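Local coordinates for protein TP_0956 (Treponema pallidum subsp. pallidum, PDB 3U64), which probably acts as the lipoprotein T-component of a TRAP transporter, using a helical scaffold of the tetratricopeptide-repeat type to engage partner proteins, at residues P63-S69 with S119-A124; A124-F128 with V143-T148. All coordinates share one frame; numbering follows the deposited sequence.

Contact 1: P63-S69 with S119-A124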
ATOM      1  N   PRO A  63      20.533  -9.197  15.012  1.00 36.72           N
ATOM      2  CA  PRO A  63      21.072  -7.860  15.296  1.00 43.07           C
ATOM      3  C   PRO A  63      22.579  -7.716  15.037  1.00 50.58           C
ATOM      4  O   PRO A  63      23.071  -6.583  15.022  1.00 53.39           O
ATOM      5  CB  PRO A  63      20.755  -7.658  16.788  1.00 55.01           C
ATOM      6  CG  PRO A  63      19.826  -8.841  17.183  1.00 47.25           C
ATOM      7  CD  PRO A  63      20.193  -9.934  16.243  1.00 41.02           C
ATOM      8  N   ALA A  64      23.292  -8.824  14.827  1.00 46.91           N
ATOM      9  CA  ALA A  64      24.747  -8.771  14.612  1.00 42.37           C
ATOM     10  C   ALA A  64      25.084  -8.821  13.137  1.00 46.09           C
ATOM     11  O   ALA A  64      26.258  -8.790  12.753  1.00 43.33           O
ATOM     12  CB  ALA A  64      25.454  -9.893  15.339  1.00 38.54           C
ATOM     13  N   HIS A  65      24.058  -8.901  12.301  1.00 42.32           N
ATOM     14  CA  HIS A  65      24.293  -8.851  10.870  1.00 42.78           C
ATOM     15  C   HIS A  65      24.426  -7.382  10.464  1.00 51.66           C
ATOM     16  O   HIS A  65      23.448  -6.622  10.455  1.00 45.74           O
ATOM     17  CB  HIS A  65      23.177  -9.542  10.085  1.00 44.62           C
ATOM     18  CG  HIS A  65      23.569  -9.889   8.686  1.00 53.91           C
ATOM     19  ND1 HIS A  65      23.684  -8.943   7.688  1.00 57.73           N
ATOM     20  CD2 HIS A  65      23.909 -11.073   8.123  1.00 55.54           C
ATOM     21  CE1 HIS A  65      24.058  -9.534   6.568  1.00 52.25           C
ATOM     22  NE2 HIS A  65      24.207 -10.824   6.804  1.00 56.27           N
ATOM     23  N   ARG A  66      25.651  -6.990  10.143  1.00 50.51           N
ATOM     24  CA  ARG A  66      25.948  -5.605   9.830  1.00 41.55           C
ATOM     25  C   ARG A  66      25.276  -5.161   8.537  1.00 43.61           C
ATOM     26  O   ARG A  66      24.754  -4.048   8.456  1.00 34.97           O
ATOM     27  CB  ARG A  66      27.449  -5.401   9.753  1.00 40.30           C
ATOM     28  CG  ARG A  66      28.158  -5.646  11.090  1.00 44.69           C
ATOM     29  CD  ARG A  66      29.581  -5.156  10.983  1.00 49.32           C
ATOM     30  NE  ARG A  66      29.621  -3.734  10.654  1.00 48.14           N
ATOM     31  CZ  ARG A  66      30.726  -3.069  10.332  1.00 54.13           C
ATOM     32  NH1 ARG A  66      31.885  -3.711  10.281  1.00 54.25           N
ATOM     33  NH2 ARG A  66      30.671  -1.768  10.051  1.00 54.21           N
ATOM     34  N   GLY A  67      25.283  -6.038   7.535  1.00 38.72           N
ATOM     35  CA  GLY A  67      24.627  -5.755   6.276  1.00 32.96           C
ATOM     36  C   GLY A  67      23.142  -5.431   6.435  1.00 41.92           C
ATOM     37  O   GLY A  67      22.618  -4.515   5.777  1.00 38.22           O
ATOM     38  N   LEU A  68      22.461  -6.178   7.305  1.00 41.49           N
ATOM     39  CA  LEU A  68      21.026  -5.987   7.531  1.00 44.32           C
ATOM     40  C   LEU A  68      20.751  -4.687   8.275  1.00 40.13           C
ATOM     41  O   LEU A  68      19.804  -3.971   7.950  1.00 42.53           O
ATOM     42  CB  LEU A  68      20.412  -7.172   8.292  1.00 36.99           C
ATOM     43  CG  LEU A  68      19.737  -8.225   7.422  1.00 52.96           C
ATOM     44  CD1 LEU A  68      19.193  -9.369   8.282  1.00 50.40           C
ATOM     45  CD2 LEU A  68      18.630  -7.569   6.629  1.00 50.23           C
ATOM     46  N   SER A  69      21.564  -4.411   9.292  1.00 32.75           N
ATOM     47  CA  SER A  69      21.531  -3.125   9.985  1.00 31.43           C
ATOM     48  C   SER A  69      21.618  -1.978   9.005  1.00 31.90           C
ATOM     49  O   SER A  69      20.766  -1.088   9.011  1.00 34.65           O
ATOM     50  CB  SER A  69      22.669  -3.020  11.005  1.00 34.33           C
ATOM     51  OG  SER A  69      22.365  -3.788  12.163  1.00 33.85           O
ATOM     52  N   SER A 119      23.761   0.825  14.292  1.00 36.89           N
ATOM     53  CA  SER A 119      23.978  -0.442  15.003  1.00 30.99           C
ATOM     54  C   SER A 119      24.973  -1.338  14.258  1.00 36.23           C
ATOM     55  O   SER A 119      25.576  -2.224  14.851  1.00 43.03           O
ATOM     56  CB  SER A 119      22.677  -1.163  15.369  1.00 30.96           C
ATOM     57  OG  SER A 119      21.926  -1.497  14.222  1.00 51.99           O
ATOM     58  N   SER A 120      25.168  -1.084  12.967  1.00 36.83           N
ATOM     59  CA  SER A 120      26.262  -1.721  12.237  1.00 34.91           C
ATOM     60  C   SER A 120      27.618  -1.302  12.829  1.00 42.22           C
ATOM     61  O   SER A 120      28.468  -2.152  13.061  1.00 45.90           O
ATOM     62  CB  SER A 120      26.179  -1.423  10.734  1.00 32.98           C
ATOM     63  OG  SER A 120      27.441  -1.551  10.091  1.00 44.02           O
ATOM     64  N   LEU A 121      27.814  -0.008  13.098  1.00 35.26           N
ATOM     65  CA  LEU A 121      29.033   0.448  13.784  1.00 37.10           C
ATOM     66  C   LEU A 121      29.125  -0.093  15.212  1.00 35.31           C
ATOM     67  O   LEU A 121      30.198  -0.518  15.660  1.00 34.77           O
ATOM     68  CB  LEU A 121      29.174   1.982  13.754  1.00 36.99           C
ATOM     69  CG  LEU A 121      29.467   2.492  12.331  1.00 36.49           C
ATOM     70  CD1 LEU A 121      29.299   3.987  12.173  1.00 33.09           C
ATOM     71  CD2 LEU A 121      30.850   2.069  11.891  1.00 33.21           C
ATOM     72  N   GLU A 122      28.002  -0.111  15.919  1.00 34.55           N
ATOM     73  CA  GLU A 122      27.998  -0.614  17.287  1.00 33.58           C
ATOM     74  C   GLU A 122      28.362  -2.103  17.373  1.00 35.19           C
ATOM     75  O   GLU A 122      29.011  -2.547  18.327  1.00 41.24           O
ATOM     76  CB  GLU A 122      26.649  -0.365  17.967  1.00 36.27           C
ATOM     77  CG  GLU A 122      26.631  -0.789  19.448  1.00 36.09           C
ATOM     78  CD  GLU A 122      27.460   0.139  20.334  1.00 49.68           C
ATOM     79  OE1 GLU A 122      27.812   1.250  19.877  1.00 44.41           O
ATOM     80  OE2 GLU A 122      27.758  -0.240  21.492  1.00 55.41           O
ATOM     81  N   THR A 123      27.927  -2.872  16.387  1.00 32.76           N
ATOM     82  CA  THR A 123      28.254  -4.296  16.299  1.00 41.95           C
ATOM     83  C   THR A 123      29.749  -4.481  16.058  1.00 44.73           C
ATOM     84  O   THR A 123      30.385  -5.339  16.667  1.00 42.90           O
ATOM     85  CB  THR A 123      27.475  -4.977  15.140  1.00 39.71           C
ATOM     86  OG1 THR A 123      26.114  -5.178  15.532  1.00 40.58           O
ATOM     87  CG2 THR A 123      28.083  -6.317  14.787  1.00 43.29           C
ATOM     88  N   ALA A 124      30.305  -3.662  15.168  1.00 41.50           N
ATOM     89  CA  ALA A 124      31.718  -3.749  14.809  1.00 36.32           C
ATOM     90  C   ALA A 124      32.653  -3.240  15.903  1.00 44.18           C
ATOM     91  O   ALA A 124      33.797  -3.699  16.014  1.00 51.34           O
ATOM     92  CB  ALA A 124      31.984  -3.004  13.513  1.00 38.21           C
TER
HETATM   93  O   HOH W   1      24.552  -5.054  13.195  1.00 34.81           O

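Contact 2: A124-F128 with V143-T148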
ATOM      1  N   ALA A 124      30.305  -3.662  15.168  1.00 41.50           N
ATOM      2  CA  ALA A 124      31.718  -3.749  14.809  1.00 36.32           C
ATOM      3  C   ALA A 124      32.653  -3.240  15.903  1.00 44.18           C
ATOM      4  O   ALA A 124      33.797  -3.699  16.014  1.00 51.34           O
ATOM      5  CB  ALA A 124      31.984  -3.004  13.513  1.00 38.21           C
ATOM      6  N   TYR A 125      32.177  -2.288  16.701  1.00 37.26           N
ATOM      7  CA  TYR A 125      33.011  -1.630  17.718  1.00 36.80           C
ATOM      8  C   TYR A 125      32.173  -1.308  18.933  1.00 41.12           C
ATOM      9  O   TYR A 125      31.713  -0.167  19.086  1.00 39.35           O
ATOM     10  CB  TYR A 125      33.578  -0.305  17.197  1.00 36.09           C
ATOM     11  CG  TYR A 125      34.239  -0.398  15.848  1.00 41.72           C
ATOM     12  CD1 TYR A 125      35.447  -1.065  15.694  1.00 37.45           C
ATOM     13  CD2 TYR A 125      33.659   0.192  14.727  1.00 38.72           C
ATOM     14  CE1 TYR A 125      36.058  -1.153  14.459  1.00 44.73           C
ATOM     15  CE2 TYR A 125      34.260   0.103  13.481  1.00 35.77           C
ATOM     16  CZ  TYR A 125      35.460  -0.570  13.355  1.00 43.41           C
ATOM     17  OH  TYR A 125      36.068  -0.660  12.127  1.00 42.91           O
ATOM     18  N   PRO A 126      31.963  -2.307  19.794  1.00 37.23           N
ATOM     19  CA  PRO A 126      31.135  -2.146  20.999  1.00 46.66           C
ATOM     20  C   PRO A 126      31.508  -0.894  21.779  1.00 40.68           C
ATOM     21  O   PRO A 126      32.687  -0.663  22.039  1.00 39.30           O
ATOM     22  CB  PRO A 126      31.466  -3.402  21.805  1.00 53.72           C
ATOM     23  CG  PRO A 126      31.728  -4.452  20.726  1.00 50.84           C
ATOM     24  CD  PRO A 126      32.381  -3.708  19.577  1.00 43.58           C
ATOM     25  N   GLY A 127      30.512  -0.094  22.141  1.00 41.29           N
ATOM     26  CA  GLY A 127      30.740   1.118  22.914  1.00 45.57           C
ATOM     27  C   GLY A 127      30.852   2.328  22.004  1.00 44.34           C
ATOM     28  O   GLY A 127      31.001   3.461  22.475  1.00 43.71           O
ATOM     29  N   PHE A 128      30.764   2.070  20.699  1.00 41.15           N
ATOM     30  CA  PHE A 128      30.902   3.102  19.668  1.00 36.15           C
ATOM     31  C   PHE A 128      29.921   4.258  19.872  1.00 34.99           C
ATOM     32  O   PHE A 128      30.282   5.430  19.709  1.00 31.80           O
ATOM     33  CB  PHE A 128      30.694   2.497  18.267  1.00 39.73           C
ATOM     34  CG  PHE A 128      30.904   3.490  17.135  1.00 40.53           C
ATOM     35  CD1 PHE A 128      32.079   3.465  16.387  1.00 33.46           C
ATOM     36  CD2 PHE A 128      29.923   4.439  16.816  1.00 28.58           C
ATOM     37  CE1 PHE A 128      32.287   4.389  15.338  1.00 42.24           C
ATOM     38  CE2 PHE A 128      30.115   5.358  15.770  1.00 37.65           C
ATOM     39  CZ  PHE A 128      31.295   5.336  15.033  1.00 41.36           C
ATOM     40  N   VAL A 143      37.493   7.236  18.541  1.00 38.46           N
ATOM     41  CA  VAL A 143      36.644   6.155  18.054  1.00 38.25           C
ATOM     42  C   VAL A 143      36.519   6.198  16.535  1.00 37.44           C
ATOM     43  O   VAL A 143      36.411   5.159  15.886  1.00 38.53           O
ATOM     44  CB  VAL A 143      35.243   6.120  18.707  1.00 34.84           C
ATOM     45  CG1 VAL A 143      34.362   7.307  18.244  1.00 34.34           C
ATOM     46  CG2 VAL A 143      34.563   4.816  18.344  1.00 29.30           C
ATOM     47  N   LEU A 144      36.549   7.395  15.964  1.00 38.77           N
ATOM     48  CA  LEU A 144      36.460   7.506  14.513  1.00 44.11           C
ATOM     49  C   LEU A 144      37.759   7.022  13.867  1.00 44.25           C
ATOM     50  O   LEU A 144      37.774   6.651  12.699  1.00 40.62           O
ATOM     51  CB  LEU A 144      36.120   8.938  14.062  1.00 42.55           C
ATOM     52  CG  LEU A 144      34.695   9.443  14.345  1.00 47.93           C
ATOM     53  CD1 LEU A 144      34.483  10.843  13.782  1.00 44.25           C
ATOM     54  CD2 LEU A 144      33.641   8.511  13.791  1.00 43.51           C
ATOM     55  N   SER A 145      38.847   7.012  14.632  1.00 44.45           N
ATOM     56  CA  SER A 145      40.128   6.598  14.069  1.00 45.48           C
ATOM     57  C   SER A 145      40.210   5.065  13.954  1.00 45.68           C
ATOM     58  O   SER A 145      41.097   4.515  13.288  1.00 47.71           O
ATOM     59  CB  SER A 145      41.290   7.162  14.889  1.00 41.47           C
ATOM     60  OG  SER A 145      41.532   6.368  16.042  1.00 42.60           O
ATOM     61  N   ARG A 146      39.257   4.390  14.585  1.00 41.93           N
ATOM     62  CA  ARG A 146      39.178   2.938  14.514  1.00 45.00           C
ATOM     63  C   ARG A 146      38.513   2.469  13.216  1.00 47.35           C
ATOM     64  O   ARG A 146      38.705   1.329  12.778  1.00 41.98           O
ATOM     65  CB  ARG A 146      38.441   2.386  15.739  1.00 38.13           C
ATOM     66  CG  ARG A 146      39.140   2.704  17.062  1.00 42.51           C
ATOM     67  CD  ARG A 146      38.298   2.278  18.255  1.00 47.95           C
ATOM     68  NE  ARG A 146      38.076   0.834  18.291  1.00 48.60           N
ATOM     69  CZ  ARG A 146      37.191   0.230  19.084  1.00 51.82           C
ATOM     70  NH1 ARG A 146      36.438   0.954  19.910  1.00 48.96           N
ATOM     71  NH2 ARG A 146      37.065  -1.098  19.053  1.00 46.30           N
ATOM     72  N   CYS A 147      37.758   3.370  12.591  1.00 40.48           N
ATOM     73  CA  CYS A 147      37.020   3.061  11.369  1.00 38.64           C
ATOM     74  C   CYS A 147      37.930   2.838  10.169  1.00 33.80           C
ATOM     75  O   CYS A 147      38.945   3.502  10.007  1.00 40.98           O
ATOM     76  CB  CYS A 147      36.016   4.184  11.054  1.00 32.60           C
ATOM     77  SG  CYS A 147      34.728   4.352  12.316  1.00 51.61           S
ATOM     78  N   THR A 148      37.534   1.913   9.310  1.00 38.69           N
ATOM     79  CA  THR A 148      38.250   1.659   8.065  1.00 43.79           C
ATOM     80  C   THR A 148      37.325   1.834   6.855  1.00 48.08           C
ATOM     81  O   THR A 148      36.140   2.185   6.993  1.00 35.88           O
ATOM     82  CB  THR A 148      38.783   0.239   8.058  1.00 41.37           C
ATOM     83  OG1 THR A 148      37.674  -0.666   8.005  1.00 42.53           O
ATOM     84  CG2 THR A 148      39.589  -0.014   9.337  1.00 43.85           C
TER
HETATM   85  O   HOH W   2      35.191  -1.948  21.026  1.00 54.32           O

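Contact 1: P63-S69 with S119-A124
Arg66 reaches across from the first turn of helix 66-89 and lays its whole length against the last turn of helix 96-124, filling a hole formed by Ser120, Leu121, Thr123 and Ala124 as a knob would. Its CB lies 3.9 Å from Ser120 OG. Arg66 CG then meets the methyl of Thr123, with CG2 3.8 Å away, the two side chains running antiparallel as they pass. Arg66 CD comes within 3.8 Å of Ser120 O, and a bend at chi3 (59°) turns the guanidinium back on Ser120. There NE and NH2 of Arg66 both donate to Ser120 OG, a side-on grip on a single atom: NE to OG is 3.1 Å at 153°, and NH2 to OG 3.2 Å at 145°. Ser120 OG lies close to the guanidinium plane. Ala124 CB, by contrast, covers one face, 3.3 Å from Arg66 NH1. The rotation of the group is thus fixed from its edge and from above. NH2 also forms a salt bridge with Asp151, and Ser120 OG is hydrogen-bonded to Thr154 of helix 152-166, so this polar network reaches a third helix.

Beside it, a water bridges the segments: it donates to Pro63 O at 2.8 Å and bonds to Ser69 OG and to Thr123 OG1. Ser69 CB packs on Ser120 CB at 3.9 Å, which brings the two helices close through small residues. His65, the N-cap, accepts from Leu68 N through ND1 and so closes the start of helix 66-89. Small residues packed between helices, with a knob-into-hole side chain at the helix ends, fit the helical-hairpin architecture of the TPR clan to which this T-component family belongs.

Contact 2: A124-F128 with V143-T148
Phe128 and Tyr125 bring two aromatic rings against the segment that leaves helix 137-144, from either end of a type II beta turn, Tyr125 to Phe128, which joins helix 96-124 to helix 128-132. The turn is closed by Phe128 N to Tyr125 O at 2.9 Å, and Gly127, with positive phi, supplies the corner and the N-cap of the next helix.

Apolar packing is centred on Phe128. With CG anti to the backbone N (chi1 -177°), its ring extends to Val143, where Phe128 CD1 comes within 3.4 Å of Val143 CG2, the two side chains meeting almost perpendicularly. Phe128 CZ reaches Leu144 CD2 at 4.1 Å.

Sulfur-aromatic contacts link both rings to Cys147. Cys147 SG sits at the edge of the Phe128 ring, 3.9 Å from CE1 and 80° off the ring normal; it approaches the Tyr125 ring obliquely, 5.3 Å from the centroid.

No direct hydrogen bond joins the segments; polar groups are met by Asp151 and a water. Tyr125 OH bonds to Asp151, which also accepts from Thr148 N. Arg146 runs antiparallel to Tyr125, and its guanidinium plane is turned 66° from the phenol ring, so the two groups do not stack. Tyr125 CB covers one guanidinium face, while Arg146 NH2 comes to 3.7 Å from Tyr125 CD1. At the guanidinium edge, in its plane, a water accepts from Arg146 NH2 at 2.9 Å and donates to Pro126 O.

From the N terminus, the chain enters contact 1 just after helix 41-61 and returns to it at the end of helix 96-124, closing a 49-residue, largely helical excursion. Contact 2 opens where contact 1 closes, at the shared Ala124, and closes a shorter loop of 14 residues through helices 128-132 and 137-144. The two are therefore in series, neither nested nor crossed, with centres about 12 Å apart. They also touch directly: Glu122 OE2 lies 2.8 Å from Gly127 N, a probable hydrogen bond, and Leu121 packs on Phe128. Through Asp151, which they share, the start of helix 66-89 and the turn after helix 96-124 are both tied to the residues leading into helix 152-166.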